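Local coordinates for NADH-rubredoxin oxidoreductase (Clostridium acetobutylicum, PDB 3KLJ), which passes electrons from NADH through its FAD to rubredoxin, in a chain that scavenges dioxygen in this anaerobic bacterium, at residues S331-K343 / A349-K361. Sequence-based numbering, arbitrary orientation.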
loop_
_atom_site.group_PDB
_atom_site.type_symbol
_atom_site.label_atom_id
_atom_site.label_comp_id
_atom_site.label_asym_id
_atom_site.label_seq_id
_atom_site.Cartn_x
_atom_site.Cartn_y
_atom_site.Cartn_z
ATOM N N SER A 331 3.694 23.534 -15.767
ATOM C CA SER A 331 2.592 24.490 -15.803
ATOM C C SER A 331 1.949 24.589 -14.428
ATOM O O SER A 331 1.577 23.568 -13.839
ATOM C CB SER A 331 1.543 24.070 -16.841
ATOM O OG SER A 331 0.391 24.897 -16.768
ATOM N N THR A 332 1.835 25.812 -13.917
ATOM C CA THR A 332 1.127 26.068 -12.672
ATOM C C THR A 332 -0.091 26.935 -12.973
ATOM O O THR A 332 0.036 28.032 -13.512
ATOM C CB THR A 332 2.034 26.772 -11.627
ATOM O OG1 THR A 332 3.193 25.971 -11.377
ATOM C CG2 THR A 332 1.291 27.006 -10.315
ATOM N N GLN A 333 -1.268 26.421 -12.631
ATOM C CA GLN A 333 -2.522 27.157 -12.780
ATOM C C GLN A 333 -3.226 27.193 -11.427
ATOM O O GLN A 333 -2.722 26.623 -10.467
ATOM C CB GLN A 333 -3.400 26.484 -13.833
ATOM C CG GLN A 333 -2.788 26.467 -15.231
ATOM C CD GLN A 333 -3.593 25.640 -16.208
ATOM O OE1 GLN A 333 -4.823 25.699 -16.218
ATOM N NE2 GLN A 333 -2.904 24.864 -17.044
ATOM N N GLU A 334 -4.377 27.861 -11.352
ATOM C CA GLU A 334 -5.141 27.949 -10.105
ATOM C C GLU A 334 -5.706 26.589 -9.675
ATOM O O GLU A 334 -5.742 26.271 -8.496
ATOM C CB GLU A 334 -6.261 28.996 -10.226
ATOM C CG GLU A 334 -7.038 29.283 -8.924
ATOM C CD GLU A 334 -6.211 29.998 -7.849
ATOM O OE1 GLU A 334 -5.548 31.009 -8.168
ATOM O OE2 GLU A 334 -6.240 29.562 -6.673
ATOM N N ASP A 335 -6.121 25.791 -10.651
ATOM C CA ASP A 335 -6.819 24.532 -10.412
ATOM C C ASP A 335 -5.927 23.302 -10.591
ATOM O O ASP A 335 -6.273 22.217 -10.130
ATOM C CB ASP A 335 -8.037 24.420 -11.351
ATOM C CG ASP A 335 -7.750 24.930 -12.775
ATOM O OD1 ASP A 335 -8.088 24.219 -13.752
ATOM O OD2 ASP A 335 -7.200 26.049 -12.927
ATOM N N LYS A 336 -4.794 23.465 -11.273
ATOM C CA LYS A 336 -3.980 22.313 -11.650
ATOM C C LYS A 336 -2.476 22.585 -11.734
ATOM O O LYS A 336 -2.048 23.717 -11.921
ATOM C CB LYS A 336 -4.500 21.679 -12.950
ATOM C CG LYS A 336 -4.261 22.485 -14.212
ATOM C CD LYS A 336 -4.881 21.804 -15.451
ATOM C CE LYS A 336 -6.384 22.070 -15.541
ATOM N NZ LYS A 336 -6.996 21.461 -16.751
ATOM N N TYR A 337 -1.690 21.529 -11.556
ATOM C CA TYR A 337 -0.251 21.595 -11.704
ATOM C C TYR A 337 0.146 20.478 -12.646
ATOM O O TYR A 337 -0.339 19.339 -12.527
ATOM C CB TYR A 337 0.473 21.446 -10.347
ATOM C CG TYR A 337 1.981 21.365 -10.493
ATOM C CD1 TYR A 337 2.764 22.528 -10.551
ATOM C CD2 TYR A 337 2.625 20.133 -10.622
ATOM C CE1 TYR A 337 4.145 22.464 -10.707
ATOM C CE2 TYR A 337 4.004 20.053 -10.780
ATOM C CZ TYR A 337 4.760 21.224 -10.818
ATOM O OH TYR A 337 6.124 21.151 -10.984
ATOM N N ILE A 338 1.013 20.808 -13.594
ATOM C CA ILE A 338 1.505 19.833 -14.561
ATOM C C ILE A 338 3.020 19.879 -14.580
ATOM O O ILE A 338 3.602 20.954 -14.635
ATOM C CB ILE A 338 0.994 20.131 -15.987
ATOM C CG1 ILE A 338 -0.537 20.098 -16.023
ATOM C CG2 ILE A 338 1.628 19.153 -17.009
ATOM C CD1 ILE A 338 -1.158 20.829 -17.219
ATOM N N VAL A 339 3.648 18.708 -14.517
ATOM C CA VAL A 339 5.072 18.602 -14.804
ATOM C C VAL A 339 5.305 17.417 -15.737
ATOM O O VAL A 339 4.748 16.327 -15.551
ATOM C CB VAL A 339 5.970 18.573 -13.513
ATOM C CG1 VAL A 339 5.722 17.324 -12.657
ATOM C CG2 VAL A 339 7.441 18.705 -13.876
ATOM N N CYS A 340 6.117 17.655 -16.758
ATOM C CA CYS A 340 6.347 16.679 -17.796
ATOM C C CYS A 340 7.855 16.623 -18.065
ATOM O O CYS A 340 8.482 17.643 -18.359
ATOM C CB CYS A 340 5.528 17.105 -19.024
ATOM S SG CYS A 340 5.738 16.181 -20.501
ATOM N N MET A 341 8.437 15.433 -17.928
ATOM C CA MET A 341 9.887 15.256 -18.050
ATOM C C MET A 341 10.236 14.388 -19.255
ATOM O O MET A 341 9.704 13.286 -19.422
ATOM C CB MET A 341 10.470 14.669 -16.762
ATOM C CG MET A 341 10.186 15.512 -15.529
ATOM S SD MET A 341 10.839 14.846 -13.982
ATOM C CE MET A 341 10.538 16.224 -12.879
ATOM N N LEU A 342 11.119 14.906 -20.104
ATOM C CA LEU A 342 11.457 14.240 -21.354
ATOM C C LEU A 342 12.796 13.533 -21.309
ATOM O O LEU A 342 13.742 13.997 -20.673
ATOM C CB LEU A 342 11.445 15.231 -22.523
ATOM C CG LEU A 342 10.106 15.440 -23.220
ATOM C CD1 LEU A 342 9.146 16.260 -22.364
ATOM C CD2 LEU A 342 10.320 16.098 -24.568
ATOM N N LYS A 343 12.855 12.398 -21.993
ATOM C CA LYS A 343 14.113 11.739 -22.295
ATOM C C LYS A 343 14.190 11.644 -23.807
ATOM O O LYS A 343 13.600 10.747 -24.416
ATOM C CB LYS A 343 14.181 10.363 -21.635
ATOM C CG LYS A 343 15.598 9.851 -21.416
ATOM C CD LYS A 343 15.753 9.227 -20.030
ATOM C CE LYS A 343 15.801 10.297 -18.942
ATOM N NZ LYS A 343 15.625 9.727 -17.578
ATOM N N ALA A 349 8.696 10.785 -17.577
ATOM C CA ALA A 349 8.006 10.939 -16.301
ATOM C C ALA A 349 7.111 12.159 -16.318
ATOM O O ALA A 349 7.402 13.156 -16.988
ATOM C CB ALA A 349 8.997 11.029 -15.152
ATOM N N ALA A 350 6.008 12.064 -15.584
ATOM C CA ALA A 350 5.048 13.153 -15.499
ATOM C C ALA A 350 4.203 13.024 -14.250
ATOM O O ALA A 350 3.927 11.905 -13.786
ATOM C CB ALA A 350 4.156 13.169 -16.722
ATOM N N ALA A 351 3.775 14.168 -13.725
ATOM C CA ALA A 351 2.780 14.194 -12.670
ATOM C C ALA A 351 1.806 15.334 -12.909
ATOM O O ALA A 351 2.184 16.396 -13.412
ATOM C CB ALA A 351 3.455 14.326 -11.281
ATOM N N VAL A 352 0.555 15.117 -12.554
ATOM C CA VAL A 352 -0.469 16.148 -12.685
ATOM C C VAL A 352 -1.288 16.148 -11.412
ATOM O O VAL A 352 -1.732 15.086 -10.938
ATOM C CB VAL A 352 -1.413 15.913 -13.899
ATOM C CG1 VAL A 352 -2.443 17.032 -14.021
ATOM C CG2 VAL A 352 -0.634 15.829 -15.194
ATOM N N ILE A 353 -1.465 17.339 -10.862
ATOM C CA ILE A 353 -2.330 17.561 -9.716
ATOM C C ILE A 353 -3.567 18.279 -10.255
ATOM O O ILE A 353 -3.441 19.292 -10.941
ATOM C CB ILE A 353 -1.636 18.460 -8.641
ATOM C CG1 ILE A 353 -0.235 17.929 -8.273
ATOM C CG2 ILE A 353 -2.523 18.603 -7.393
ATOM C CD1 ILE A 353 0.551 18.827 -7.280
ATOM N N GLY A 354 -4.748 17.727 -9.989
ATOM C CA GLY A 354 -6.002 18.398 -10.315
ATOM C C GLY A 354 -6.541 18.228 -11.729
ATOM O O GLY A 354 -7.446 18.958 -12.129
ATOM N N ASP A 355 -6.001 17.274 -12.488
ATOM C CA ASP A 355 -6.547 16.939 -13.815
ATOM C C ASP A 355 -6.235 15.490 -14.163
ATOM O O ASP A 355 -5.275 15.195 -14.866
ATOM C CB ASP A 355 -6.010 17.899 -14.891
ATOM C CG ASP A 355 -6.790 17.819 -16.205
ATOM O OD1 ASP A 355 -6.604 18.728 -17.042
ATOM O OD2 ASP A 355 -7.580 16.864 -16.415
ATOM N N VAL A 356 -7.048 14.579 -13.644
ATOM C CA VAL A 356 -6.825 13.152 -13.846
ATOM C C VAL A 356 -6.913 12.771 -15.322
ATOM O O VAL A 356 -6.164 11.902 -15.776
ATOM C CB VAL A 356 -7.788 12.290 -12.987
ATOM C CG1 VAL A 356 -7.867 10.855 -13.502
ATOM C CG2 VAL A 356 -7.344 12.299 -11.546
ATOM N N SER A 357 -7.802 13.430 -16.064
ATOM C CA SER A 357 -7.926 13.189 -17.510
ATOM C C SER A 357 -6.600 13.432 -18.234
ATOM O O SER A 357 -6.206 12.642 -19.098
ATOM C CB SER A 357 -9.027 14.057 -18.131
ATOM O OG SER A 357 -9.125 13.810 -19.526
ATOM N N LEU A 358 -5.923 14.528 -17.892
ATOM C CA LEU A 358 -4.627 14.830 -18.494
ATOM C C LEU A 358 -3.532 13.885 -17.994
ATOM O O LEU A 358 -2.757 13.360 -18.795
ATOM C CB LEU A 358 -4.218 16.287 -18.258
ATOM C CG LEU A 358 -2.868 16.726 -18.836
ATOM C CD1 LEU A 358 -2.731 16.495 -20.343
ATOM C CD2 LEU A 358 -2.624 18.178 -18.505
ATOM N N GLY A 359 -3.479 13.665 -16.683
ATOM C CA GLY A 359 -2.522 12.714 -16.122
ATOM C C GLY A 359 -2.609 11.358 -16.815
ATOM O O GLY A 359 -1.591 10.744 -17.129
ATOM N N THR A 360 -3.834 10.910 -17.076
ATOM C CA THR A 360 -4.072 9.631 -17.756
ATOM C C THR A 360 -3.514 9.623 -19.193
ATOM O O THR A 360 -2.940 8.619 -19.641
ATOM C CB THR A 360 -5.574 9.293 -17.752
ATOM O OG1 THR A 360 -6.025 9.194 -16.390
ATOM C CG2 THR A 360 -5.857 7.968 -18.489
ATOM N N LYS A 361 -3.683 10.736 -19.902
ATOM C CA LYS A 361 -3.138 10.871 -21.261
ATOM C C LYS A 361 -1.619 10.799 -21.225
ATOM O O LYS A 361 -1.015 10.099 -22.029
ATOM C CB LYS A 361 -3.569 12.191 -21.901
ATOM C CG LYS A 361 -5.023 12.236 -22.329
ATOM C CD LYS A 361 -5.340 13.618 -22.884
ATOM C CE LYS A 361 -6.781 13.733 -23.332
ATOM N NZ LYS A 361 -7.730 13.838 -22.175
#
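M341 N donates to A349 O at 2.7 Å, nearly along the C=O axis with an N-H...O angle of 157°, while the return bond from A349 N to M341 O is a longer 3.3 Å. Strands 337-343 and 346-353 form a β-hairpin in the C-terminal domain, and two more hydrogen-bonded pairs, Y337 with I353 and V339 with A351, join them here. I338, V352 and L358 gather on one face of the sheet, where I338 CD1 presses against L358 CD2 at a tight 3.3 Å, the two side chains crossing nearly at right angles. The other face carries Y337, whose CB lies 4.0 Å from I353 CD1 and whose hydroxyl bonds to D187 and R330. K336 NZ meets D355 OD1 at 2.8 Å in a salt bridge, approaching from above the carboxylate plane, while D355 OD2 accepts the amide of L358, 3.2 Å from L358 N, and so caps the N-terminus of helix 356-367. A bend in the lysine chain at chi3 (80°) lays its end alongside the aspartate. One aspartate thus ties the open end of the hairpin to the start of helix 356-367, where positive lysine and helix dipole would both stabilise its negative charge.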